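Multifunctional non-homologous end joining DNA repair protein LigD (Mycobacterium tuberculosis, PDB 2IRU) probably repairs DNA double-strand breaks together with Ku by non-homologous end joining, its N-terminal primase-like polymerase domain adding nucleotides and its other domains processing and sealing the ends. Local coordinates at residues R136-V147 / R223-N234; T170-K178 / R247-R258. All coordinates share one frame; numbering follows the deposited sequence.

Contact 1: residues R136-V147 / R223-N234; sequences RLVFDLDPGEGV and RAGKVFVDWSQN
Arg223 reaches back to Asp142 in a salt bridge: NH2 meets OD2 at 3.2 Å from above the carboxylate plane, and the two flat groups stand almost perpendicular, 81° apart. Bends at chi2 and chi3 curl the arginine so that CB of Phe228 lies over one guanidinium face. Gly225 N then bonds Glu145 O, while CG2 of Val147 presses on the Gly225 carbonyl carbon at 3.4 Å; here a type II turn from each segment meets the other. From Val227 to Asp230 the strand runs antiparallel to 137-143. Val227 CG1 packs on Leu141 CB, and Val229 CG1 touches Phe139 CD1 at 4.0 Å, on the side that helix 149-164 covers. Asp230 projects from the other face beside Asp140; their OD2 atoms, 4.4 Å apart, share a water. The backbone N of Ser232 bonds Asp230 OD1, closing an Asx turn, and Ser232 OG bonds the same oxygen. Gln233, extended beyond CG, sends NE2 to the anti lone pair of Asp140 OD2 at 2.9 Å, amide and carboxylate planes 85° apart, while its OE1 bonds Thr240. Asn234 closes the pairing by imitating a strand residue: OD1 accepts from Val138 N at 2.9 Å and ND2 donates to Val138 O. Asp140, Asp142 and Asp230 thus line one face of the sheet, the acidic cluster expected to bind two manganese ions in this primase-polymerase (AEP) active site.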
loop_
_atom_site.group_PDB
_atom_site.type_symbol
_atom_site.label_atom_id
_atom_site.label_comp_id
_atom_site.label_asym_id
_atom_site.label_seq_id
_atom_site.Cartn_x
_atom_site.Cartn_y
_atom_site.Cartn_z
ATOM N N ARG A 136 -2.387 11.151 5.130
ATOM C CA ARG A 136 -0.940 10.832 5.216
ATOM C C ARG A 136 -0.324 11.099 3.866
ATOM O O ARG A 136 -1.050 11.159 2.858
ATOM C CB ARG A 136 -0.778 9.341 5.587
ATOM C CG ARG A 136 -1.292 8.359 4.538
ATOM C CD ARG A 136 -1.500 6.960 5.123
ATOM N NE ARG A 136 -1.830 6.021 4.052
ATOM C CZ ARG A 136 -2.485 4.865 4.191
ATOM N NH1 ARG A 136 -2.932 4.465 5.384
ATOM N NH2 ARG A 136 -2.707 4.114 3.109
ATOM N N LEU A 137 1.004 11.292 3.834
ATOM C CA LEU A 137 1.751 11.307 2.572
ATOM C C LEU A 137 2.388 9.942 2.290
ATOM O O LEU A 137 2.748 9.195 3.207
ATOM C CB LEU A 137 2.886 12.358 2.600
ATOM C CG LEU A 137 2.610 13.817 2.966
ATOM C CD1 LEU A 137 3.928 14.625 2.943
ATOM C CD2 LEU A 137 1.594 14.414 2.025
ATOM N N VAL A 138 2.551 9.625 1.015
ATOM C CA VAL A 138 3.364 8.477 0.653
ATOM C C VAL A 138 4.422 8.911 -0.341
ATOM O O VAL A 138 4.163 9.746 -1.239
ATOM C CB VAL A 138 2.540 7.302 0.070
ATOM C CG1 VAL A 138 1.990 7.666 -1.288
ATOM C CG2 VAL A 138 3.384 6.028 -0.018
ATOM N N PHE A 139 5.625 8.394 -0.142
ATOM C CA PHE A 139 6.701 8.525 -1.121
ATOM C C PHE A 139 7.108 7.133 -1.598
ATOM O O PHE A 139 7.266 6.220 -0.776
ATOM C CB PHE A 139 7.914 9.226 -0.522
ATOM C CG PHE A 139 7.625 10.617 -0.082
ATOM C CD1 PHE A 139 7.903 11.700 -0.917
ATOM C CD2 PHE A 139 7.087 10.858 1.192
ATOM C CE1 PHE A 139 7.606 13.008 -0.476
ATOM C CE2 PHE A 139 6.806 12.130 1.633
ATOM C CZ PHE A 139 7.066 13.217 0.798
ATOM N N ASP A 140 7.245 6.968 -2.908
ATOM C CA ASP A 140 7.712 5.704 -3.472
ATOM C C ASP A 140 9.154 5.975 -3.889
ATOM O O ASP A 140 9.391 6.778 -4.795
ATOM C CB ASP A 140 6.888 5.360 -4.719
ATOM C CG ASP A 140 7.334 4.079 -5.416
ATOM O OD1 ASP A 140 8.315 3.383 -5.007
ATOM O OD2 ASP A 140 6.663 3.777 -6.435
ATOM N N LEU A 141 10.097 5.322 -3.206
ATOM C CA LEU A 141 11.503 5.463 -3.509
ATOM C C LEU A 141 11.913 4.322 -4.410
ATOM O O LEU A 141 11.962 3.161 -3.973
ATOM C CB LEU A 141 12.328 5.460 -2.210
ATOM C CG LEU A 141 12.456 6.838 -1.545
ATOM C CD1 LEU A 141 11.130 7.519 -1.196
ATOM C CD2 LEU A 141 13.333 6.686 -0.294
ATOM N N ASP A 142 12.153 4.641 -5.676
ATOM C CA ASP A 142 12.442 3.607 -6.649
ATOM C C ASP A 142 13.909 3.669 -7.062
ATOM O O ASP A 142 14.314 4.659 -7.705
ATOM C CB ASP A 142 11.539 3.727 -7.878
ATOM C CG ASP A 142 11.651 2.496 -8.792
ATOM O OD1 ASP A 142 11.152 1.402 -8.417
ATOM O OD2 ASP A 142 12.273 2.621 -9.871
ATOM N N PRO A 143 14.714 2.654 -6.662
ATOM C CA PRO A 143 16.154 2.666 -6.935
ATOM C C PRO A 143 16.481 2.422 -8.413
ATOM O O PRO A 143 16.085 1.392 -8.979
ATOM C CB PRO A 143 16.696 1.520 -6.056
ATOM C CG PRO A 143 15.531 0.552 -5.965
ATOM C CD PRO A 143 14.309 1.445 -5.906
ATOM N N GLY A 144 17.205 3.362 -9.024
ATOM C CA GLY A 144 17.653 3.224 -10.415
ATOM C C GLY A 144 18.758 2.197 -10.620
ATOM O O GLY A 144 19.225 1.554 -9.672
ATOM N N GLU A 145 19.177 2.047 -11.874
ATOM C CA GLU A 145 20.209 1.085 -12.244
ATOM C C GLU A 145 21.482 1.317 -11.429
ATOM O O GLU A 145 21.962 2.453 -11.320
ATOM C CB GLU A 145 20.487 1.144 -13.750
ATOM C CG GLU A 145 21.365 0.002 -14.290
ATOM C CD GLU A 145 20.801 -1.391 -13.983
ATOM O OE1 GLU A 145 19.562 -1.532 -13.823
ATOM O OE2 GLU A 145 21.612 -2.351 -13.914
ATOM N N GLY A 146 21.974 0.240 -10.818
ATOM C CA GLY A 146 23.190 0.272 -10.008
ATOM C C GLY A 146 23.141 0.876 -8.606
ATOM O O GLY A 146 24.190 1.011 -7.953
ATOM N N VAL A 147 21.952 1.257 -8.140
ATOM C CA VAL A 147 21.812 1.815 -6.796
ATOM C C VAL A 147 21.785 0.703 -5.731
ATOM O O VAL A 147 20.932 -0.195 -5.787
ATOM C CB VAL A 147 20.535 2.702 -6.673
ATOM C CG1 VAL A 147 20.395 3.222 -5.266
ATOM C CG2 VAL A 147 20.576 3.873 -7.658
ATOM N N ARG A 223 17.633 8.565 -14.743
ATOM C CA ARG A 223 17.265 7.633 -13.679
ATOM C C ARG A 223 18.423 6.801 -13.139
ATOM O O ARG A 223 18.462 6.507 -11.942
ATOM C CB ARG A 223 16.097 6.733 -14.106
ATOM C CG ARG A 223 14.773 7.495 -14.163
ATOM C CD ARG A 223 14.163 7.685 -12.782
ATOM N NE ARG A 223 12.986 6.834 -12.622
ATOM C CZ ARG A 223 12.961 5.613 -12.082
ATOM N NH1 ARG A 223 14.060 5.036 -11.599
ATOM N NH2 ARG A 223 11.803 4.967 -12.017
ATOM N N ALA A 224 19.360 6.430 -14.012
ATOM C CA ALA A 224 20.421 5.508 -13.619
ATOM C C ALA A 224 21.267 6.107 -12.494
ATOM O O ALA A 224 21.572 7.307 -12.515
ATOM C CB ALA A 224 21.283 5.145 -14.814
ATOM N N GLY A 225 21.614 5.272 -11.514
ATOM C CA GLY A 225 22.490 5.673 -10.406
ATOM C C GLY A 225 21.793 6.528 -9.358
ATOM O O GLY A 225 22.417 6.944 -8.384
ATOM N N LYS A 226 20.502 6.787 -9.564
ATOM C CA LYS A 226 19.714 7.629 -8.646
ATOM C C LYS A 226 18.485 6.938 -8.093
ATOM O O LYS A 226 17.894 6.063 -8.743
ATOM C CB LYS A 226 19.269 8.932 -9.331
ATOM C CG LYS A 226 20.448 9.726 -9.870
ATOM C CD LYS A 226 20.068 11.051 -10.491
ATOM C CE LYS A 226 21.355 11.623 -11.078
ATOM N NZ LYS A 226 21.204 12.792 -11.978
ATOM N N VAL A 227 18.099 7.357 -6.889
ATOM C CA VAL A 227 16.779 7.037 -6.338
ATOM C C VAL A 227 15.748 8.026 -6.879
ATOM O O VAL A 227 15.883 9.244 -6.724
ATOM C CB VAL A 227 16.761 7.048 -4.789
ATOM C CG1 VAL A 227 15.334 6.732 -4.236
ATOM C CG2 VAL A 227 17.779 6.065 -4.242
ATOM N N PHE A 228 14.705 7.495 -7.502
ATOM C CA PHE A 228 13.598 8.326 -7.925
ATOM C C PHE A 228 12.658 8.467 -6.720
ATOM O O PHE A 228 12.104 7.483 -6.237
ATOM C CB PHE A 228 12.866 7.657 -9.096
ATOM C CG PHE A 228 11.593 8.343 -9.492
ATOM C CD1 PHE A 228 11.456 9.726 -9.379
ATOM C CD2 PHE A 228 10.523 7.591 -9.980
ATOM C CE1 PHE A 228 10.245 10.377 -9.756
ATOM C CE2 PHE A 228 9.323 8.223 -10.359
ATOM C CZ PHE A 228 9.188 9.608 -10.236
ATOM N N VAL A 229 12.559 9.687 -6.205
ATOM C CA VAL A 229 11.682 9.969 -5.073
ATOM C C VAL A 229 10.335 10.402 -5.639
ATOM O O VAL A 229 10.123 11.574 -5.928
ATOM C CB VAL A 229 12.270 11.040 -4.145
ATOM C CG1 VAL A 229 11.360 11.325 -2.977
ATOM C CG2 VAL A 229 13.604 10.565 -3.626
ATOM N N ASP A 230 9.465 9.423 -5.804
ATOM C CA ASP A 230 8.200 9.643 -6.480
ATOM C C ASP A 230 7.159 10.161 -5.476
ATOM O O ASP A 230 6.751 9.445 -4.527
ATOM C CB ASP A 230 7.725 8.325 -7.142
ATOM C CG ASP A 230 6.502 8.517 -8.059
ATOM O OD1 ASP A 230 6.039 9.649 -8.241
ATOM O OD2 ASP A 230 5.982 7.507 -8.584
ATOM N N TRP A 231 6.760 11.417 -5.711
ATOM C CA TRP A 231 5.764 12.144 -4.924
ATOM C C TRP A 231 4.380 12.048 -5.559
ATOM O O TRP A 231 3.397 12.527 -4.955
ATOM C CB TRP A 231 6.154 13.635 -4.870
ATOM C CG TRP A 231 6.590 14.135 -6.230
ATOM C CD1 TRP A 231 7.878 14.192 -6.720
ATOM C CD2 TRP A 231 5.742 14.624 -7.282
ATOM N NE1 TRP A 231 7.870 14.697 -8.007
ATOM C CE2 TRP A 231 6.573 14.951 -8.377
ATOM C CE3 TRP A 231 4.356 14.805 -7.413
ATOM C CZ2 TRP A 231 6.065 15.472 -9.572
ATOM C CZ3 TRP A 231 3.851 15.311 -8.615
ATOM C CH2 TRP A 231 4.698 15.627 -9.676
ATOM N N SER A 232 4.295 11.440 -6.751
ATOM C CA SER A 232 3.085 11.531 -7.602
ATOM C C SER A 232 1.904 10.690 -7.094
ATOM O O SER A 232 0.734 10.896 -7.504
ATOM C CB SER A 232 3.392 11.135 -9.057
ATOM O OG SER A 232 3.660 9.756 -9.163
ATOM N N GLN A 233 2.201 9.697 -6.257
ATOM C CA GLN A 233 1.134 8.831 -5.700
ATOM C C GLN A 233 0.225 9.494 -4.646
ATOM O O GLN A 233 -0.771 8.906 -4.179
ATOM C CB GLN A 233 1.700 7.492 -5.233
ATOM C CG GLN A 233 2.318 6.779 -6.407
ATOM C CD GLN A 233 3.096 5.580 -6.026
ATOM O OE1 GLN A 233 2.637 4.745 -5.241
ATOM N NE2 GLN A 233 4.300 5.466 -6.592
ATOM N N ASN A 234 0.541 10.737 -4.306
ATOM C CA ASN A 234 -0.336 11.539 -3.457
ATOM C C ASN A 234 -1.513 12.114 -4.238
ATOM O O ASN A 234 -2.439 12.661 -3.634
ATOM C CB ASN A 234 0.468 12.611 -2.712
ATOM C CG ASN A 234 1.483 11.985 -1.752
ATOM O OD1 ASN A 234 1.106 11.439 -0.730
ATOM N ND2 ASN A 234 2.779 12.035 -2.110
HETATM O O HOH W 1 -1.316 12.165 0.320
HETATM O O HOH W 2 4.140 9.398 -4.040
HETATM O O HOH W 3 7.491 5.125 -9.050
#

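Contact 2: residues T170-K178 / R247-R258; sequences TFPVTSGSK and RGRTHPTVAAPR
Thr174 holds OG1 between its backbone N and carbonyl carbon (chi1 46°), facing Arg258, whose chain folds back through bends at chi2 and chi3 to bring NH1 within 2.9 Å of that hydroxyl oxygen. The oxygen lies in the guanidinium plane, at its edge, and the same NH1 also bonds Arg269 O. Arg247 is likewise bent at chi2 and chi3 (-51° and -52°), which swings its guanidinium alongside the loop after Thr174. NH1 donates to Ser175 O at 2.8 Å, the acceptor at the guanidinium edge, while Ser177 OG sits over one face, 3.0 Å above the plane; NE forms a salt bridge with Glu112. Thr253 OG1 donates to Gly176 O at 2.7 Å, and Arg249 CD lies 3.4 Å from the same oxygen. The backbone of Gly176 packs closely here, its CA 3.4 Å from Val254 O. Further along, Thr174 and Ala256 form an antiparallel hydrogen-bonded pair, Ala256 N meeting Thr174 O at 2.8 Å, and Arg258 N bonds Pro172 O. On the face of Val173 and Pro257, Val173 CG1 rests against Ala255 C at 3.5 Å. Ser175 OG accepts from Ser177 N in an ST turn and also bonds Gly179. A short antiparallel strand pair therefore opens into a serine- and glycine-rich loop that, with Arg247, belongs to the probable nucleotide-binding pocket of the LigD polymerase domain.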
loop_
_atom_site.group_PDB
_atom_site.type_symbol
_atom_site.label_atom_id
_atom_site.label_comp_id
_atom_site.label_asym_id
_atom_site.label_seq_id
_atom_site.Cartn_x
_atom_site.Cartn_y
_atom_site.Cartn_z
ATOM N N THR A 170 8.064 9.629 9.979
ATOM C CA THR A 170 8.035 8.821 8.764
ATOM C C THR A 170 8.213 7.330 9.064
ATOM O O THR A 170 9.054 6.957 9.903
ATOM C CB THR A 170 9.129 9.327 7.802
ATOM O OG1 THR A 170 8.995 10.752 7.671
ATOM C CG2 THR A 170 9.032 8.698 6.419
ATOM N N PHE A 171 7.443 6.505 8.358
ATOM C CA PHE A 171 7.457 5.054 8.549
ATOM C C PHE A 171 7.885 4.367 7.258
ATOM O O PHE A 171 7.247 4.564 6.204
ATOM C CB PHE A 171 6.050 4.540 8.932
ATOM C CG PHE A 171 5.512 5.159 10.189
ATOM C CD1 PHE A 171 5.693 4.526 11.424
ATOM C CD2 PHE A 171 4.831 6.390 10.151
ATOM C CE1 PHE A 171 5.201 5.092 12.602
ATOM C CE2 PHE A 171 4.336 6.962 11.328
ATOM C CZ PHE A 171 4.515 6.327 12.554
ATOM N N PRO A 172 8.901 3.498 7.335
ATOM C CA PRO A 172 9.232 2.790 6.104
ATOM C C PRO A 172 8.508 1.471 5.909
ATOM O O PRO A 172 8.219 0.765 6.864
ATOM C CB PRO A 172 10.742 2.523 6.240
ATOM C CG PRO A 172 11.012 2.504 7.739
ATOM C CD PRO A 172 9.817 3.147 8.447
ATOM N N VAL A 173 8.242 1.167 4.652
ATOM C CA VAL A 173 7.555 -0.067 4.291
ATOM C C VAL A 173 8.202 -0.588 3.015
ATOM O O VAL A 173 8.100 0.058 1.950
ATOM C CB VAL A 173 6.035 0.161 4.026
ATOM C CG1 VAL A 173 5.396 -1.161 3.640
ATOM C CG2 VAL A 173 5.338 0.743 5.254
ATOM N N THR A 174 8.902 -1.718 3.101
ATOM C CA THR A 174 9.506 -2.283 1.882
ATOM C C THR A 174 8.321 -2.783 1.045
ATOM O O THR A 174 7.424 -3.416 1.586
ATOM C CB THR A 174 10.573 -3.353 2.154
ATOM O OG1 THR A 174 10.138 -4.301 3.142
ATOM C CG2 THR A 174 11.886 -2.657 2.642
ATOM N N SER A 175 8.318 -2.460 -0.230
ATOM C CA SER A 175 7.120 -2.661 -1.076
ATOM C C SER A 175 6.801 -4.107 -1.410
ATOM O O SER A 175 5.685 -4.368 -1.879
ATOM C CB SER A 175 7.271 -1.912 -2.414
ATOM O OG SER A 175 8.209 -2.557 -3.235
ATOM N N GLY A 176 7.745 -5.043 -1.219
ATOM C CA GLY A 176 7.584 -6.438 -1.660
ATOM C C GLY A 176 8.061 -6.669 -3.082
ATOM O O GLY A 176 8.226 -7.800 -3.508
ATOM N N SER A 177 8.273 -5.574 -3.810
ATOM C CA SER A 177 8.779 -5.621 -5.176
ATOM C C SER A 177 10.222 -5.149 -5.205
ATOM O O SER A 177 11.130 -5.932 -4.956
ATOM C CB SER A 177 7.889 -4.765 -6.090
ATOM O OG SER A 177 6.627 -5.373 -6.226
ATOM N N LYS A 178 10.409 -3.866 -5.486
ATOM C CA LYS A 178 11.716 -3.226 -5.603
ATOM C C LYS A 178 11.678 -1.903 -4.811
ATOM O O LYS A 178 12.671 -1.469 -4.201
ATOM C CB LYS A 178 11.990 -2.937 -7.084
ATOM C CG LYS A 178 13.303 -2.197 -7.380
ATOM C CD LYS A 178 13.714 -2.331 -8.858
ATOM C CE LYS A 178 12.877 -1.430 -9.773
ATOM N NZ LYS A 178 13.143 -1.754 -11.203
ATOM N N ARG A 247 2.125 -9.467 -2.620
ATOM C CA ARG A 247 2.449 -9.051 -3.980
ATOM C C ARG A 247 2.280 -10.223 -4.928
ATOM O O ARG A 247 2.637 -11.385 -4.610
ATOM C CB ARG A 247 3.895 -8.543 -4.065
ATOM C CG ARG A 247 4.232 -7.366 -3.122
ATOM C CD ARG A 247 3.231 -6.214 -3.228
ATOM N NE ARG A 247 3.016 -5.751 -4.582
ATOM C CZ ARG A 247 3.619 -4.696 -5.119
ATOM N NH1 ARG A 247 4.468 -3.960 -4.401
ATOM N NH2 ARG A 247 3.323 -4.334 -6.362
ATOM N N GLY A 248 1.798 -9.913 -6.127
ATOM C CA GLY A 248 1.625 -10.949 -7.166
ATOM C C GLY A 248 2.917 -11.048 -7.945
ATOM O O GLY A 248 3.076 -10.467 -9.032
ATOM N N ARG A 249 3.874 -11.697 -7.322
ATOM C CA ARG A 249 5.235 -11.812 -7.840
ATOM C C ARG A 249 5.600 -13.272 -7.722
ATOM O O ARG A 249 4.827 -14.085 -7.188
ATOM C CB ARG A 249 6.191 -10.943 -7.013
ATOM C CG ARG A 249 6.061 -9.447 -7.296
ATOM C CD ARG A 249 7.173 -8.652 -6.676
ATOM N NE ARG A 249 8.502 -8.916 -7.254
ATOM C CZ ARG A 249 8.969 -8.378 -8.384
ATOM N NH1 ARG A 249 8.223 -7.553 -9.113
ATOM N NH2 ARG A 249 10.196 -8.678 -8.801
ATOM N N THR A 250 6.781 -13.621 -8.220
ATOM C CA THR A 250 7.200 -15.029 -8.171
ATOM C C THR A 250 7.132 -15.643 -6.770
ATOM O O THR A 250 6.779 -16.838 -6.635
ATOM C CB THR A 250 8.596 -15.240 -8.803
ATOM O OG1 THR A 250 9.597 -14.533 -8.052
ATOM C CG2 THR A 250 8.559 -14.768 -10.241
ATOM N N HIS A 251 7.529 -14.857 -5.750
ATOM C CA HIS A 251 7.376 -15.283 -4.364
ATOM C C HIS A 251 6.313 -14.439 -3.684
ATOM O O HIS A 251 6.149 -13.277 -4.025
ATOM C CB HIS A 251 8.680 -15.095 -3.571
ATOM C CG HIS A 251 9.747 -16.068 -3.959
ATOM N ND1 HIS A 251 10.885 -16.264 -3.205
ATOM C CD2 HIS A 251 9.839 -16.919 -5.001
ATOM C CE1 HIS A 251 11.640 -17.185 -3.782
ATOM N NE2 HIS A 251 11.021 -17.601 -4.872
ATOM N N PRO A 252 5.643 -14.994 -2.677
ATOM C CA PRO A 252 4.635 -14.266 -1.896
ATOM C C PRO A 252 5.247 -13.271 -0.921
ATOM O O PRO A 252 5.205 -13.456 0.312
ATOM C CB PRO A 252 3.911 -15.389 -1.154
ATOM C CG PRO A 252 4.927 -16.455 -1.009
ATOM C CD PRO A 252 5.771 -16.401 -2.246
ATOM N N THR A 253 5.897 -12.252 -1.480
ATOM C CA THR A 253 6.436 -11.188 -0.648
ATOM C C THR A 253 5.313 -10.225 -0.246
ATOM O O THR A 253 4.188 -10.269 -0.797
ATOM C CB THR A 253 7.561 -10.444 -1.363
ATOM O OG1 THR A 253 7.090 -10.126 -2.666
ATOM C CG2 THR A 253 8.821 -11.345 -1.473
ATOM N N VAL A 254 5.631 -9.301 0.665
ATOM C CA VAL A 254 4.614 -8.418 1.257
ATOM C C VAL A 254 5.100 -6.962 1.321
ATOM O O VAL A 254 6.324 -6.719 1.477
ATOM C CB VAL A 254 4.313 -8.907 2.739
ATOM C CG1 VAL A 254 3.425 -7.931 3.516
ATOM C CG2 VAL A 254 3.649 -10.306 2.726
ATOM N N ALA A 255 4.136 -6.030 1.248
ATOM C CA ALA A 255 4.431 -4.633 1.547
ATOM C C ALA A 255 4.635 -4.539 3.081
ATOM O O ALA A 255 3.658 -4.339 3.856
ATOM C CB ALA A 255 3.276 -3.770 1.029
ATOM N N ALA A 256 5.878 -4.731 3.533
ATOM C CA ALA A 256 6.145 -5.039 4.957
ATOM C C ALA A 256 6.679 -3.814 5.722
ATOM O O ALA A 256 7.741 -3.289 5.337
ATOM C CB ALA A 256 7.146 -6.199 5.111
ATOM N N PRO A 257 5.984 -3.389 6.809
ATOM C CA PRO A 257 6.591 -2.334 7.643
ATOM C C PRO A 257 7.919 -2.774 8.235
ATOM O O PRO A 257 8.091 -3.958 8.648
ATOM C CB PRO A 257 5.566 -2.115 8.777
ATOM C CG PRO A 257 4.261 -2.542 8.203
ATOM C CD PRO A 257 4.640 -3.750 7.292
ATOM N N ARG A 258 8.849 -1.812 8.288
ATOM C CA ARG A 258 10.194 -2.050 8.820
ATOM C C ARG A 258 10.527 -0.985 9.861
ATOM O O ARG A 258 9.865 0.067 9.938
ATOM C CB ARG A 258 11.257 -1.999 7.702
ATOM C CG ARG A 258 10.917 -2.834 6.448
ATOM C CD ARG A 258 10.692 -4.324 6.748
ATOM N NE ARG A 258 11.940 -5.078 6.929
ATOM C CZ ARG A 258 12.636 -5.645 5.939
ATOM N NH1 ARG A 258 12.247 -5.529 4.667
ATOM N NH2 ARG A 258 13.734 -6.338 6.218
HETATM O O HOH W 4 7.459 1.123 9.710
HETATM O O HOH W 5 9.041 -6.440 1.943
HETATM O O HOH W 6 5.281 -6.716 -9.091
#

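From the N terminus the chain first lays down 136-147, then passes through helix 149-164 into 170-178. After strand 180-186 and helix 192-209 it returns as 223-234, closing contact 1 across 75 intervening residues; 247-258 then closes contact 2 across 68. The segments alternate, so the two loops cross rather than nest. Both pairings belong to one mixed sheet, in which strand 180-186 lies between 129-143 and 171-174 and joins them. Contact 1 thus ties 227-230 to one side of this group and contact 2 ties 253-257 to the other. Their centres are 15 Å apart, yet they touch where Lys178 packs against Asp142 and Pro143, at the probable metal and nucleotide site to which both contribute residues.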